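Local coordinates for uncharacterized RNA methyltransferase pyrab10780 (Pyrococcus abyssi, PDB 2JJQ), which catalyses the S-adenosyl-L-methionine-dependent methylation of uridine 54 in tRNA to 5-methyluridine, at residues A[271-276]-A[410-415]. Numbering follows the deposited sequence.
Sequences FQTNSY and DMFPHT. With SAH (S-adenosyl-L-homocysteine), chain B.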
# COMPACT_ATOMS: atom_id res chain seq x y z
N PHE A 271 -3.83 5.89 3.29
CA PHE A 271 -2.87 5.90 4.42
C PHE A 271 -1.93 4.66 4.20
O PHE A 271 -2.38 3.62 3.66
CB PHE A 271 -3.59 5.78 5.78
CG PHE A 271 -2.66 6.04 6.96
CD1 PHE A 271 -2.21 7.32 7.21
CD2 PHE A 271 -2.18 4.99 7.74
CE1 PHE A 271 -1.30 7.58 8.26
CE2 PHE A 271 -1.27 5.25 8.81
CZ PHE A 271 -0.84 6.54 9.04
N GLN A 272 -0.64 4.82 4.53
CA GLN A 272 0.26 3.70 4.37
C GLN A 272 -0.44 2.42 4.92
O GLN A 272 -1.03 2.45 6.01
CB GLN A 272 1.55 3.94 5.17
CG GLN A 272 2.19 5.30 4.90
CD GLN A 272 2.89 5.23 3.60
OE1 GLN A 272 3.23 4.13 3.14
NE2 GLN A 272 3.09 6.37 2.95
N THR A 273 -0.33 1.30 4.19
CA THR A 273 -1.12 0.10 4.53
C THR A 273 -0.52 -0.78 5.61
O THR A 273 -1.20 -1.65 6.12
CB THR A 273 -1.38 -0.76 3.31
OG1 THR A 273 -0.12 -1.08 2.69
CG2 THR A 273 -2.22 0.03 2.29
N ASN A 274 0.76 -0.60 5.92
CA ASN A 274 1.41 -1.41 6.95
C ASN A 274 1.73 -0.49 8.12
O ASN A 274 2.69 0.26 8.11
CB ASN A 274 2.64 -2.10 6.34
CG ASN A 274 3.43 -2.91 7.36
OD1 ASN A 274 3.30 -2.73 8.59
ND2 ASN A 274 4.32 -3.76 6.85
N SER A 275 0.88 -0.53 9.13
CA SER A 275 1.04 0.49 10.17
C SER A 275 2.36 0.31 10.89
O SER A 275 2.97 1.29 11.34
CB SER A 275 -0.11 0.43 11.18
OG SER A 275 -1.33 0.78 10.53
N TYR A 276 2.82 -0.95 11.00
CA TYR A 276 4.01 -1.23 11.86
C TYR A 276 5.25 -0.68 11.24
O TYR A 276 6.04 0.01 11.89
CB TYR A 276 4.14 -2.72 12.11
CG TYR A 276 3.05 -3.18 13.06
CD1 TYR A 276 3.22 -3.08 14.43
CD2 TYR A 276 1.81 -3.62 12.57
CE1 TYR A 276 2.20 -3.46 15.32
CE2 TYR A 276 0.80 -4.01 13.46
CZ TYR A 276 1.00 -3.91 14.82
OH TYR A 276 0.01 -4.32 15.70
N ASP A 410 10.65 -3.10 4.33
CA ASP A 410 9.67 -4.03 3.81
C ASP A 410 8.25 -3.58 4.22
O ASP A 410 7.67 -4.05 5.21
CB ASP A 410 9.94 -5.48 4.23
CG ASP A 410 9.00 -6.44 3.53
OD1 ASP A 410 8.51 -6.04 2.45
OD2 ASP A 410 8.66 -7.52 4.06
N MET A 411 7.69 -2.67 3.44
CA MET A 411 6.36 -2.18 3.73
C MET A 411 5.34 -3.23 3.29
O MET A 411 4.15 -3.20 3.73
CB MET A 411 6.12 -0.83 2.99
CG MET A 411 6.89 0.35 3.70
SD MET A 411 6.06 0.90 5.24
CE MET A 411 4.35 0.70 4.73
N PHE A 412 5.78 -4.16 2.45
CA PHE A 412 4.83 -5.03 1.73
C PHE A 412 5.21 -6.52 1.82
O PHE A 412 5.48 -7.17 0.79
CB PHE A 412 4.77 -4.62 0.26
CG PHE A 412 4.56 -3.16 0.07
CD1 PHE A 412 3.33 -2.60 0.25
CD2 PHE A 412 5.62 -2.37 -0.28
CE1 PHE A 412 3.12 -1.20 0.08
CE2 PHE A 412 5.45 -0.98 -0.45
CZ PHE A 412 4.20 -0.41 -0.28
N PRO A 413 5.18 -7.06 3.02
CA PRO A 413 5.48 -8.50 3.18
C PRO A 413 4.64 -9.38 2.24
O PRO A 413 3.46 -9.08 1.97
CB PRO A 413 5.06 -8.78 4.62
CG PRO A 413 5.15 -7.43 5.34
CD PRO A 413 4.83 -6.39 4.30
N HIS A 414 5.22 -10.51 1.78
CA HIS A 414 4.52 -11.48 0.94
C HIS A 414 4.26 -11.00 -0.49
O HIS A 414 3.55 -11.68 -1.23
CB HIS A 414 3.21 -12.00 1.55
CG HIS A 414 3.34 -12.35 3.00
ND1 HIS A 414 4.25 -13.27 3.46
CD2 HIS A 414 2.68 -11.89 4.10
CE1 HIS A 414 4.15 -13.39 4.78
NE2 HIS A 414 3.20 -12.55 5.20
N THR A 415 4.82 -9.85 -0.85
CA THR A 415 4.78 -9.36 -2.22
C THR A 415 6.23 -9.06 -2.61
O THR A 415 7.11 -8.93 -1.74
CB THR A 415 3.98 -8.04 -2.33
OG1 THR A 415 4.83 -6.96 -1.90
CG2 THR A 415 2.72 -8.07 -1.45
N SAH B . 3.68 10.87 1.08
CA SAH B . 2.27 10.41 0.88
CB SAH B . 2.18 9.42 -0.29
CG SAH B . 2.51 10.05 -1.62
SD SAH B . 1.71 9.04 -2.89
C SAH B . 1.84 9.68 2.13
O SAH B . 0.66 9.33 2.34
OXT SAH B . 2.69 9.39 2.96
C5' SAH B . 2.05 10.10 -4.27
C4' SAH B . 1.21 11.39 -4.17
O4' SAH B . 1.33 12.20 -5.37
C3' SAH B . -0.29 11.16 -3.99
O3' SAH B . -0.69 11.73 -2.72
C2' SAH B . -0.93 11.87 -5.20
O2' SAH B . -2.17 12.54 -4.95
C1' SAH B . 0.09 12.89 -5.59
N9 SAH B . 0.25 13.23 -7.00
C8 SAH B . 0.12 12.41 -8.07
N7 SAH B . 0.48 13.09 -9.19
C5 SAH B . 0.86 14.32 -8.83
C6 SAH B . 1.36 15.54 -9.51
N6 SAH B . 1.50 15.50 -10.86
N1 SAH B . 1.65 16.63 -8.73
C2 SAH B . 1.50 16.63 -7.38
N3 SAH B . 1.03 15.56 -6.72
C4 SAH B . 0.72 14.41 -7.38
O HOH W 1 1.33 -3.35 3.40
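Gln-272 meets Met-411 at about a right angle, its OE1 lying 3.9 Å from the methyl CE. A bend at chi2 (-77°) turns the end of the Gln-272 side chain nearer to Met-411. The amide nitrogen, NE2, donates to OXT of S-adenosyl-L-homocysteine at 3.0 Å. Thr-273 reaches 410-415 through a water. The water lies 2.8 Å from Thr-273 OG1 and donates to Met-411 O. The same hydroxyl oxygen also approaches the Phe-412 ring obliquely. Asn-274 makes the direct polar link. Its CG is anti to the backbone N (chi1 177°), and ND2 donates to Met-411 O at 3.2 Å, with an N-H...O angle of 154°. Met-411 O lies close to the amide plane of Asn-274, whereas ND2 sits well above the carbonyl plane. ND2 is also hydrogen-bonded to Ser-121 OG and packs 3.7 Å from Pro-413 CD. Met-411 CE rests against Asn-274 CB at 3.7 Å. Asn-274 OD1 accepts from Tyr-276 N, a weak bond, and from Gln-277 N. Met-411 and Phe-412 also lie beside the predicted catalytic residues Glu-419 and Cys-387, respectively. The arrangement is an asparagine N-cap of helix 275-288, with Gln-272 part of the cofactor pocket of a class I-like methyltransferase domain.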